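Local coordinates for uncharacterized protein (Bacteroides ovatus, PDB 4FXT), which is of unknown function but joins a transthyretin-like N-terminal domain to an E-set-like C-terminal domain, both built from beta strands, at residues G68-P71 and W72-S76; A106-N110 and K111-R115. One frame throughout, in Å; residues are numbered along the deposited sequence.

Interaction 1 of 2, residues G68-P71 and W72-S76; sequences GNAP and WERPS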
loop_
_atom_site.group_PDB
_atom_site.type_symbol
_atom_site.label_atom_id
_atom_site.label_comp_id
_atom_site.label_asym_id
_atom_site.label_seq_id
_atom_site.Cartn_x
_atom_site.Cartn_y
_atom_site.Cartn_z
ATOM N N GLY A 68 3.320 10.762 -9.170
ATOM C CA GLY A 68 2.314 11.129 -8.194
ATOM C C GLY A 68 2.857 11.155 -6.784
ATOM O O GLY A 68 4.017 11.511 -6.579
ATOM N N ASN A 69 2.017 10.780 -5.793
ATOM C CA ASN A 69 2.374 10.850 -4.386
ATOM C C ASN A 69 2.616 9.473 -3.789
ATOM O O ASN A 69 2.802 9.378 -2.564
ATOM C CB ASN A 69 1.269 11.551 -3.627
ATOM C CG ASN A 69 1.048 12.969 -4.074
ATOM O OD1 ASN A 69 1.947 13.825 -4.077
ATOM N ND2 ASN A 69 -0.185 13.255 -4.390
ATOM N N ALA A 70 2.683 8.426 -4.646
ATOM C CA ALA A 70 2.916 7.036 -4.233
ATOM C C ALA A 70 4.116 6.900 -3.233
ATOM O O ALA A 70 5.138 7.596 -3.391
ATOM C CB ALA A 70 3.178 6.183 -5.452
ATOM N N PRO A 71 4.007 6.004 -2.216
ATOM C CA PRO A 71 5.083 5.883 -1.216
ATOM C C PRO A 71 6.296 5.032 -1.687
ATOM O O PRO A 71 6.903 4.277 -0.898
ATOM C CB PRO A 71 4.388 5.211 -0.048
ATOM C CG PRO A 71 3.326 4.353 -0.694
ATOM C CD PRO A 71 2.844 5.160 -1.865
ATOM N N TRP A 72 6.723 5.245 -2.932
ATOM C CA TRP A 72 7.895 4.596 -3.487
ATOM C C TRP A 72 8.645 5.553 -4.393
ATOM O O TRP A 72 8.107 6.613 -4.729
ATOM C CB TRP A 72 7.520 3.322 -4.247
ATOM C CG TRP A 72 6.399 3.463 -5.236
ATOM C CD1 TRP A 72 6.447 4.058 -6.465
ATOM C CD2 TRP A 72 5.109 2.843 -5.139
ATOM N NE1 TRP A 72 5.221 3.954 -7.086
ATOM C CE2 TRP A 72 4.393 3.182 -6.307
ATOM C CE3 TRP A 72 4.472 2.057 -4.154
ATOM C CZ2 TRP A 72 3.076 2.750 -6.524
ATOM C CZ3 TRP A 72 3.158 1.665 -4.353
ATOM C CH2 TRP A 72 2.481 1.988 -5.536
ATOM N N GLU A 73 9.893 5.190 -4.782
ATOM C CA GLU A 73 10.685 5.994 -5.696
ATOM C C GLU A 73 9.952 6.164 -7.008
ATOM O O GLU A 73 9.404 5.192 -7.541
ATOM C CB GLU A 73 12.067 5.393 -5.935
ATOM C CG GLU A 73 13.002 5.460 -4.749
ATOM C CD GLU A 73 14.427 5.039 -5.055
ATOM O OE1 GLU A 73 14.632 4.161 -5.929
ATOM O OE2 GLU A 73 15.342 5.603 -4.415
ATOM N N ARG A 74 9.938 7.407 -7.504
ATOM C CA ARG A 74 9.250 7.800 -8.730
ATOM C C ARG A 74 10.246 8.459 -9.722
ATOM O O ARG A 74 10.165 9.673 -9.944
ATOM C CB ARG A 74 8.083 8.753 -8.379
ATOM C CG ARG A 74 6.957 8.086 -7.582
ATOM C CD ARG A 74 6.331 9.030 -6.573
ATOM N NE ARG A 74 7.232 9.282 -5.449
ATOM C CZ ARG A 74 6.994 10.133 -4.458
ATOM N NH1 ARG A 74 5.887 10.862 -4.450
ATOM N NH2 ARG A 74 7.881 10.290 -3.483
ATOM N N PRO A 75 11.162 7.663 -10.356
ATOM C CA PRO A 75 12.094 8.262 -11.329
ATOM C C PRO A 75 11.402 8.598 -12.651
ATOM O O PRO A 75 10.614 7.799 -13.179
ATOM C CB PRO A 75 13.161 7.188 -11.526
ATOM C CG PRO A 75 12.526 5.912 -11.117
ATOM C CD PRO A 75 11.371 6.201 -10.226
ATOM N N SER A 76 11.689 9.807 -13.160
ATOM C CA SER A 76 11.165 10.359 -14.413
ATOM C C SER A 76 11.749 9.614 -15.621
ATOM O O SER A 76 11.031 9.246 -16.548
ATOM C CB SER A 76 11.503 11.852 -14.510
ATOM O OG SER A 76 11.295 12.593 -13.318
#
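R74 reaches back to G68, and its NH1 donates to G68 O at 2.9 Å with an N-H...O angle of 153°. The carbonyl oxygen lies close to the guanidinium plane, so the bond is made at the edge of the group. A second carbonyl uses the face: A70 O stands above the centre of the guanidinium, 3.3 Å from R74 CZ, where it meets the planar cation without being hydrogen-bonded to it. R74 NE also makes a weak bond to W72 O at 2.9 Å. Bends at chi2 and chi3 curl the arginine chain back over its own loop, an example of an arginine folding back to meet several backbone carbonyls of an irregular segment. A70 O also takes a weak hydrogen bond from W72 N at 2.9 Å, closing a tight turn centred on P71. Beyond these polar atoms the indole does the packing. With its CG between the backbone N and the carbonyl carbon (chi1 49°), W72 lays its ring under A70, whose CB makes a CH-pi contact over the face, 3.6 Å from the centroid of the five-membered ring. P71 CD lies over the same face, on the side of the six-membered ring, 4.2 Å from W72 CE3. The whole loop bridges strands 60-68 and 79-84. A70 and P71 also touch S28 of strand 28-33, while W72 rests on I47 and V94. R74 NH2 bonds to Y97 OH, close to the start of strand 98-108. Weak bonds from R74 NH2 to K187 O and between A70 O and S188 OG reach the loop that links strands 176-185 and 192-200 of the C-terminal domain.

Interaction 2 of 2, residues A106-N110 and K111-R115; sequences AKNGN and KITAR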
loop_
_atom_site.group_PDB
_atom_site.type_symbol
_atom_site.label_atom_id
_atom_site.label_comp_id
_atom_site.label_asym_id
_atom_site.label_seq_id
_atom_site.Cartn_x
_atom_site.Cartn_y
_atom_site.Cartn_z
ATOM N N ALA A 106 -4.418 -9.915 16.264
ATOM C CA ALA A 106 -5.194 -10.768 17.142
ATOM C C ALA A 106 -5.937 -9.959 18.173
ATOM O O ALA A 106 -5.407 -8.995 18.699
ATOM C CB ALA A 106 -4.284 -11.767 17.833
ATOM N N LYS A 107 -7.164 -10.343 18.468
ATOM C CA LYS A 107 -7.944 -9.702 19.529
ATOM C C LYS A 107 -7.476 -10.296 20.854
ATOM O O LYS A 107 -7.371 -11.521 20.972
ATOM C CB LYS A 107 -9.478 -9.859 19.312
ATOM C CG LYS A 107 -10.337 -9.363 20.475
ATOM C CD LYS A 107 -11.801 -9.780 20.310
ATOM C CE LYS A 107 -12.697 -9.570 21.518
ATOM N NZ LYS A 107 -12.874 -8.131 21.871
ATOM N N ASN A 108 -7.113 -9.426 21.804
ATOM C CA ASN A 108 -6.700 -9.776 23.160
ATOM C C ASN A 108 -7.388 -8.794 24.076
ATOM O O ASN A 108 -6.945 -7.647 24.191
ATOM C CB ASN A 108 -5.170 -9.805 23.310
ATOM C CG ASN A 108 -4.523 -10.983 22.603
ATOM O OD1 ASN A 108 -4.984 -12.143 22.698
ATOM N ND2 ASN A 108 -3.386 -10.738 21.953
ATOM N N GLY A 109 -8.548 -9.217 24.584
ATOM C CA GLY A 109 -9.393 -8.410 25.447
ATOM C C GLY A 109 -10.100 -7.321 24.676
ATOM O O GLY A 109 -10.823 -7.608 23.716
ATOM N N ASN A 110 -9.860 -6.046 25.080
ATOM C CA ASN A 110 -10.404 -4.852 24.413
ATOM C C ASN A 110 -9.348 -4.263 23.473
ATOM O O ASN A 110 -9.435 -3.085 23.093
ATOM C CB ASN A 110 -10.864 -3.803 25.447
ATOM C CG ASN A 110 -9.745 -3.226 26.322
ATOM O OD1 ASN A 110 -8.772 -3.907 26.700
ATOM N ND2 ASN A 110 -9.881 -1.953 26.705
ATOM N N LYS A 111 -8.330 -5.074 23.123
ATOM C CA LYS A 111 -7.217 -4.604 22.306
ATOM C C LYS A 111 -6.966 -5.528 21.111
ATOM O O LYS A 111 -7.428 -6.672 21.062
ATOM C CB LYS A 111 -5.933 -4.490 23.180
ATOM C CG LYS A 111 -6.026 -3.311 24.149
ATOM C CD LYS A 111 -4.853 -3.112 25.082
ATOM C CE LYS A 111 -5.003 -1.816 25.870
ATOM N NZ LYS A 111 -6.224 -1.782 26.730
ATOM N N ILE A 112 -6.271 -4.969 20.114
ATOM C CA ILE A 112 -5.824 -5.673 18.916
ATOM C C ILE A 112 -4.305 -5.699 18.991
ATOM O O ILE A 112 -3.671 -4.640 18.976
ATOM C CB ILE A 112 -6.359 -5.092 17.573
ATOM C CG1 ILE A 112 -7.901 -5.044 17.501
ATOM C CG2 ILE A 112 -5.750 -5.825 16.373
ATOM C CD1 ILE A 112 -8.650 -6.405 17.476
ATOM N N THR A 113 -3.734 -6.892 19.115
ATOM C CA THR A 113 -2.295 -7.052 19.163
ATOM C C THR A 113 -1.774 -7.133 17.731
ATOM O O THR A 113 -2.111 -8.068 16.995
ATOM C CB THR A 113 -1.919 -8.284 20.000
ATOM O OG1 THR A 113 -2.556 -8.211 21.274
ATOM C CG2 THR A 113 -0.421 -8.417 20.176
ATOM N N ALA A 114 -0.977 -6.139 17.341
ATOM C CA ALA A 114 -0.370 -6.067 16.022
ATOM C C ALA A 114 1.087 -6.483 16.079
ATOM O O ALA A 114 1.837 -5.985 16.916
ATOM C CB ALA A 114 -0.489 -4.658 15.465
ATOM N N ARG A 115 1.479 -7.422 15.192
ATOM C CA ARG A 115 2.860 -7.880 15.018
ATOM C C ARG A 115 3.266 -7.554 13.585
ATOM O O ARG A 115 2.496 -7.805 12.654
ATOM C CB ARG A 115 3.034 -9.352 15.364
ATOM C CG ARG A 115 2.653 -9.614 16.809
ATOM C CD ARG A 115 2.731 -11.065 17.191
ATOM N NE ARG A 115 1.968 -11.310 18.412
ATOM C CZ ARG A 115 2.451 -11.211 19.645
ATOM N NH1 ARG A 115 3.721 -10.867 19.845
ATOM N NH2 ARG A 115 1.671 -11.462 20.689
#
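A tight beta hairpin, closed by a type II' turn from N108 to K111, joins strands 98-108 and 111-120 here, and it shows how side chains can reinforce a two-residue connection. G109, with phi 73° and psi -121°, supplies the backbone shape for the i+1 position of the turn. N108 and K111 form the hydrogen-bonded pair next to the turn: N108 N donates to K111 O at 2.9 Å, and K111 N returns a bond to N108 O at 3.1 Å. A106 and T113 repeat the pattern two residues further on, with T113 N 2.7 Å from A106 O. K107 and I112 make the non-hydrogen-bonded pair between them, where I112 CD1 lies 4.0 Å from K107 CB. On that face K107 extends its chain along the hairpin and bends only at its end to bring NZ within 2.8 Å of G109 O, nearly in line with that carbonyl. The other face carries N108, K111 and T113. K111 runs beside N110, a weak bond linking NZ to N110 OD1, and also forms a weak, long ion pair with E166 of strand 160-166. T113 OG1 has a second partner in E164 of that strand; N108 ND2 donates to T113 OG1 at 2.7 Å and 163°, the hydroxyl oxygen lying near the amide plane.

Set side by side, the two local contacts show how differently a chain can be folded back on itself. Interaction 1 has no strand pairing; an arginine and a tryptophan shape an irregular loop in which A70, P71 and W72 are buried, while R74 and A70 O also make weak polar links to the second domain. Interaction 2 is a regular hairpin at the periphery of that second domain, its turn exposed and its buried residues, I112 and T113, set further along the strand. Main-chain bonds dominate there, and side chains supplement them. The contacts share no element. The centres of interactions 1 and 2 lie about 33 Å apart, on opposite sides of the chain's centre.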